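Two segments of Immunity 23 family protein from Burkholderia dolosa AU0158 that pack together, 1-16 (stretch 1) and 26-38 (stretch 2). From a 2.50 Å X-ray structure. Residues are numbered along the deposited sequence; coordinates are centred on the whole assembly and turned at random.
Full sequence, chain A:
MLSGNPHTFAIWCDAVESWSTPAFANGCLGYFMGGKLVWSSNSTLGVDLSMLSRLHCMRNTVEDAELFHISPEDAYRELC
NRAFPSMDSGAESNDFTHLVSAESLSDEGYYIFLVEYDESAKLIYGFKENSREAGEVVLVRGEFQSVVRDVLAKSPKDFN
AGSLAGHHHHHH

Stretch 1 (1-16) MLSGNPHTFAIWCDAV
Stretch 2 26-38: NGCLGYFMGGKLV

Strand 9-15 and strand 26-33 lie side by side as antiparallel neighbours, their axes 174° apart in direction and 4.6 Å apart at closest approach. Both are extended, with phi from -91° to -156° except at Ala 15 (-65°) and Gly 27 (177°), and psi from 116° to 160° except at Gly 27 (-136°). The register sets Phe 9 opposite Met 33, Ile 11 opposite Tyr 31, Cys 13 opposite Leu 29 and Ala 15 opposite Gly 27, all non-hydrogen-bonded pairs. Between them come two-way hydrogen-bonded pairs: Ala 10 N to Phe 32 O (3.1 Å) and Phe 32 N to Ala 10 O (2.8 Å); Trp 12 N to Gly 30 O (2.9 Å) and Gly 30 N to Trp 12 O (2.8 Å); Asp 14 N to Cys 28 O (3.0 Å) and Cys 28 N to Asp 14 O (2.8 Å). Val 16 N to Asn 26 O (2.8 Å) extends the ladder at one end; Gly 34 N to Thr 8 O (2.9 Å) and Gly 35 N to Pro 6 O (3.0 Å) extend it at the other, where a type I' turn from Met 33 to Lys 36 places glycines at phi 47° and 88°. A CB on Gly 27 would clash, 2.0 Å from Asp 14 O.

Alternation sorts the side chains. Phe 9 (chi1 t), Ile 11 (m, t), Cys 13 (p), Leu 29 (t), Tyr 31 (m) and Met 33, a selenomethionine (m, t, m), share a buried face. There the hydrogen-bearing edge of Phe 9 meets the pi face of Tyr 31, planes at 88°, Phe 9 CE1 3.8 Å from Tyr 31 CG.

The other face centres on Phe 32 (chi1 -80°, chi2 -85°). Pro 6 CB sits over its ring, 3.7 Å from Phe 32 CG, a CH-pi contact. Trp 12 (t, chi2 11°) brings CE3 within 3.5 Å of Phe 32 CE2, burying apolar surface though the slid rings barely overlap.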

# COMPACT_ATOMS: atom_id res chain seq x y z
N MSE A 1 -13.22 29.08 -10.79
CA MSE A 1 -13.07 28.54 -12.17
C MSE A 1 -13.77 27.22 -12.24
O MSE A 1 -13.78 26.47 -11.27
CB MSE A 1 -11.58 28.45 -12.52
CG MSE A 1 -11.14 27.08 -13.05
SE MSE A 1 -9.19 27.05 -13.49
CE MSE A 1 -8.45 28.35 -12.19
N LEU A 2 -14.34 26.92 -13.39
CA LEU A 2 -15.15 25.71 -13.54
C LEU A 2 -14.94 25.10 -14.92
O LEU A 2 -15.13 25.75 -15.93
CB LEU A 2 -16.62 26.00 -13.31
CG LEU A 2 -17.63 24.85 -13.38
CD1 LEU A 2 -17.22 23.67 -12.55
CD2 LEU A 2 -18.96 25.35 -12.86
N SER A 3 -14.47 23.87 -14.93
CA SER A 3 -14.08 23.24 -16.15
C SER A 3 -14.89 21.97 -16.22
O SER A 3 -15.08 21.29 -15.21
CB SER A 3 -12.56 23.01 -16.13
OG SER A 3 -12.08 22.87 -17.45
N GLY A 4 -15.37 21.67 -17.41
CA GLY A 4 -16.21 20.49 -17.64
C GLY A 4 -17.69 20.82 -17.47
O GLY A 4 -18.13 21.97 -17.60
N ASN A 5 -18.47 19.79 -17.17
CA ASN A 5 -19.93 19.87 -17.26
C ASN A 5 -20.52 19.21 -16.04
O ASN A 5 -20.44 17.98 -15.92
CB ASN A 5 -20.38 19.13 -18.52
CG ASN A 5 -21.89 19.06 -18.66
OD1 ASN A 5 -22.67 19.34 -17.75
ND2 ASN A 5 -22.31 18.67 -19.84
N PRO A 6 -21.12 20.00 -15.14
CA PRO A 6 -21.53 19.41 -13.89
C PRO A 6 -22.47 18.22 -14.02
O PRO A 6 -22.56 17.45 -13.09
CB PRO A 6 -22.25 20.54 -13.19
CG PRO A 6 -21.56 21.75 -13.70
CD PRO A 6 -21.22 21.45 -15.13
N HIS A 7 -23.19 18.08 -15.13
CA HIS A 7 -24.12 16.95 -15.26
C HIS A 7 -23.40 15.65 -15.54
O HIS A 7 -23.98 14.59 -15.37
CB HIS A 7 -25.19 17.20 -16.35
CG HIS A 7 -26.25 18.19 -15.94
ND1 HIS A 7 -27.08 18.81 -16.85
CD2 HIS A 7 -26.58 18.69 -14.73
CE1 HIS A 7 -27.90 19.64 -16.21
NE2 HIS A 7 -27.62 19.58 -14.92
N THR A 8 -22.16 15.72 -16.00
CA THR A 8 -21.36 14.51 -16.23
C THR A 8 -20.13 14.55 -15.27
O THR A 8 -20.16 13.93 -14.19
CB THR A 8 -20.90 14.47 -17.67
OG1 THR A 8 -20.42 15.76 -18.03
CG2 THR A 8 -22.06 14.09 -18.64
N PHE A 9 -19.12 15.33 -15.63
CA PHE A 9 -18.00 15.58 -14.73
C PHE A 9 -17.43 16.99 -14.87
O PHE A 9 -17.17 17.46 -15.98
CB PHE A 9 -16.87 14.55 -14.95
CG PHE A 9 -15.67 14.80 -14.12
CD1 PHE A 9 -15.75 14.74 -12.73
CD2 PHE A 9 -14.47 15.19 -14.70
CE1 PHE A 9 -14.65 15.02 -11.95
CE2 PHE A 9 -13.36 15.46 -13.91
CZ PHE A 9 -13.45 15.37 -12.54
N ALA A 10 -17.24 17.65 -13.75
CA ALA A 10 -16.59 18.95 -13.75
C ALA A 10 -15.79 19.13 -12.48
O ALA A 10 -16.07 18.46 -11.48
CB ALA A 10 -17.62 20.04 -13.87
N ILE A 11 -14.83 20.05 -12.55
CA ILE A 11 -14.08 20.50 -11.38
C ILE A 11 -14.36 21.94 -11.21
O ILE A 11 -14.23 22.72 -12.16
CB ILE A 11 -12.57 20.31 -11.58
CG1 ILE A 11 -12.28 18.84 -11.92
CG2 ILE A 11 -11.81 20.67 -10.30
CD1 ILE A 11 -10.84 18.55 -12.20
N TRP A 12 -14.72 22.31 -9.99
CA TRP A 12 -14.94 23.67 -9.61
C TRP A 12 -13.86 24.03 -8.58
O TRP A 12 -13.78 23.37 -7.51
CB TRP A 12 -16.31 23.74 -8.95
CG TRP A 12 -16.95 25.09 -8.88
CD1 TRP A 12 -16.55 26.21 -9.51
CD2 TRP A 12 -18.19 25.40 -8.25
NE1 TRP A 12 -17.43 27.23 -9.24
CE2 TRP A 12 -18.44 26.75 -8.46
CE3 TRP A 12 -19.08 24.67 -7.47
CZ2 TRP A 12 -19.55 27.40 -7.93
CZ3 TRP A 12 -20.19 25.33 -6.91
CH2 TRP A 12 -20.40 26.66 -7.15
N CYS A 13 -13.05 25.06 -8.84
CA CYS A 13 -12.10 25.54 -7.82
C CYS A 13 -11.79 27.06 -7.81
O CYS A 13 -11.93 27.76 -8.84
CB CYS A 13 -10.82 24.69 -7.88
SG CYS A 13 -9.95 24.70 -9.46
N ASP A 14 -11.51 27.58 -6.61
CA ASP A 14 -11.12 28.96 -6.45
C ASP A 14 -10.31 29.15 -5.17
O ASP A 14 -10.66 28.62 -4.13
CB ASP A 14 -12.36 29.87 -6.35
CG ASP A 14 -12.91 30.28 -7.70
OD1 ASP A 14 -12.20 30.95 -8.48
OD2 ASP A 14 -14.07 29.91 -7.98
N ALA A 15 -9.28 29.97 -5.25
CA ALA A 15 -8.60 30.55 -4.13
C ALA A 15 -9.51 31.49 -3.33
O ALA A 15 -10.39 32.17 -3.89
CB ALA A 15 -7.41 31.37 -4.64
N VAL A 16 -9.26 31.57 -2.02
CA VAL A 16 -9.87 32.60 -1.23
C VAL A 16 -8.80 33.60 -0.89
O VAL A 16 -7.84 33.29 -0.15
CB VAL A 16 -10.47 32.05 0.04
CG1 VAL A 16 -11.09 33.20 0.82
CG2 VAL A 16 -11.51 30.96 -0.24
N ASN A 26 -4.91 29.17 -1.44
CA ASN A 26 -5.73 28.35 -0.56
C ASN A 26 -7.19 28.66 -0.73
O ASN A 26 -7.57 29.84 -0.69
CB ASN A 26 -5.38 28.60 0.93
CG ASN A 26 -3.99 28.12 1.28
OD1 ASN A 26 -3.52 27.07 0.77
ND2 ASN A 26 -3.30 28.92 2.09
N GLY A 27 -8.02 27.65 -0.83
CA GLY A 27 -9.42 27.88 -1.17
C GLY A 27 -10.23 26.60 -1.31
O GLY A 27 -10.11 25.69 -0.48
N CYS A 28 -11.05 26.52 -2.35
CA CYS A 28 -12.05 25.45 -2.47
C CYS A 28 -11.89 24.67 -3.75
O CYS A 28 -11.45 25.21 -4.79
CB CYS A 28 -13.45 26.02 -2.41
SG CYS A 28 -13.80 26.85 -0.83
N LEU A 29 -12.20 23.37 -3.64
CA LEU A 29 -12.15 22.48 -4.77
C LEU A 29 -13.22 21.42 -4.62
O LEU A 29 -13.44 20.86 -3.54
CB LEU A 29 -10.80 21.81 -4.87
CG LEU A 29 -10.63 20.95 -6.10
CD1 LEU A 29 -9.22 21.07 -6.63
CD2 LEU A 29 -10.94 19.52 -5.80
N GLY A 30 -13.94 21.20 -5.71
CA GLY A 30 -15.00 20.22 -5.71
C GLY A 30 -15.04 19.54 -7.05
O GLY A 30 -14.60 20.11 -8.03
N TYR A 31 -15.52 18.32 -7.05
CA TYR A 31 -15.84 17.54 -8.24
C TYR A 31 -17.39 17.48 -8.30
O TYR A 31 -18.05 17.11 -7.30
CB TYR A 31 -15.34 16.11 -8.08
CG TYR A 31 -13.89 15.83 -8.32
CD1 TYR A 31 -12.94 16.84 -8.48
CD2 TYR A 31 -13.45 14.54 -8.33
CE1 TYR A 31 -11.61 16.56 -8.68
CE2 TYR A 31 -12.12 14.26 -8.51
CZ TYR A 31 -11.20 15.28 -8.68
OH TYR A 31 -9.88 14.94 -8.88
N PHE A 32 -17.95 17.86 -9.44
CA PHE A 32 -19.35 17.52 -9.78
C PHE A 32 -19.33 16.19 -10.55
O PHE A 32 -18.59 16.03 -11.51
CB PHE A 32 -19.98 18.53 -10.74
CG PHE A 32 -20.45 19.77 -10.10
CD1 PHE A 32 -21.69 19.83 -9.52
CD2 PHE A 32 -19.68 20.92 -10.15
CE1 PHE A 32 -22.14 21.00 -8.94
CE2 PHE A 32 -20.10 22.09 -9.57
CZ PHE A 32 -21.34 22.14 -8.96
N MSE A 33 -20.18 15.27 -10.12
CA MSE A 33 -20.24 13.96 -10.73
C MSE A 33 -21.70 13.63 -10.85
O MSE A 33 -22.43 13.54 -9.83
CB MSE A 33 -19.47 12.98 -9.83
CG MSE A 33 -18.08 13.50 -9.45
SE MSE A 33 -17.22 12.14 -8.31
CE MSE A 33 -18.10 12.62 -6.61
N GLY A 34 -22.16 13.49 -12.10
CA GLY A 34 -23.60 13.27 -12.42
C GLY A 34 -24.53 14.20 -11.70
O GLY A 34 -25.58 13.78 -11.21
N GLY A 35 -24.12 15.46 -11.57
CA GLY A 35 -24.90 16.48 -10.86
C GLY A 35 -24.67 16.61 -9.37
O GLY A 35 -25.09 17.60 -8.76
N LYS A 36 -24.03 15.61 -8.76
CA LYS A 36 -23.75 15.66 -7.35
C LYS A 36 -22.41 16.34 -7.15
O LYS A 36 -21.51 16.22 -8.00
CB LYS A 36 -23.74 14.23 -6.79
CG LYS A 36 -23.48 14.15 -5.29
CD LYS A 36 -23.98 12.82 -4.70
CE LYS A 36 -23.95 12.81 -3.16
NZ LYS A 36 -22.57 12.86 -2.63
N LEU A 37 -22.26 17.07 -6.04
CA LEU A 37 -21.02 17.80 -5.72
C LEU A 37 -20.42 17.30 -4.42
O LEU A 37 -21.09 17.22 -3.39
CB LEU A 37 -21.30 19.30 -5.61
CG LEU A 37 -20.10 20.24 -5.33
CD1 LEU A 37 -19.12 20.23 -6.48
CD2 LEU A 37 -20.57 21.67 -5.07
N VAL A 38 -19.14 16.94 -4.47
CA VAL A 38 -18.35 16.69 -3.27
C VAL A 38 -17.24 17.73 -3.28
O VAL A 38 -16.61 17.98 -4.31
CB VAL A 38 -17.84 15.23 -3.20
CG1 VAL A 38 -19.00 14.25 -3.20
CG2 VAL A 38 -16.90 14.90 -4.36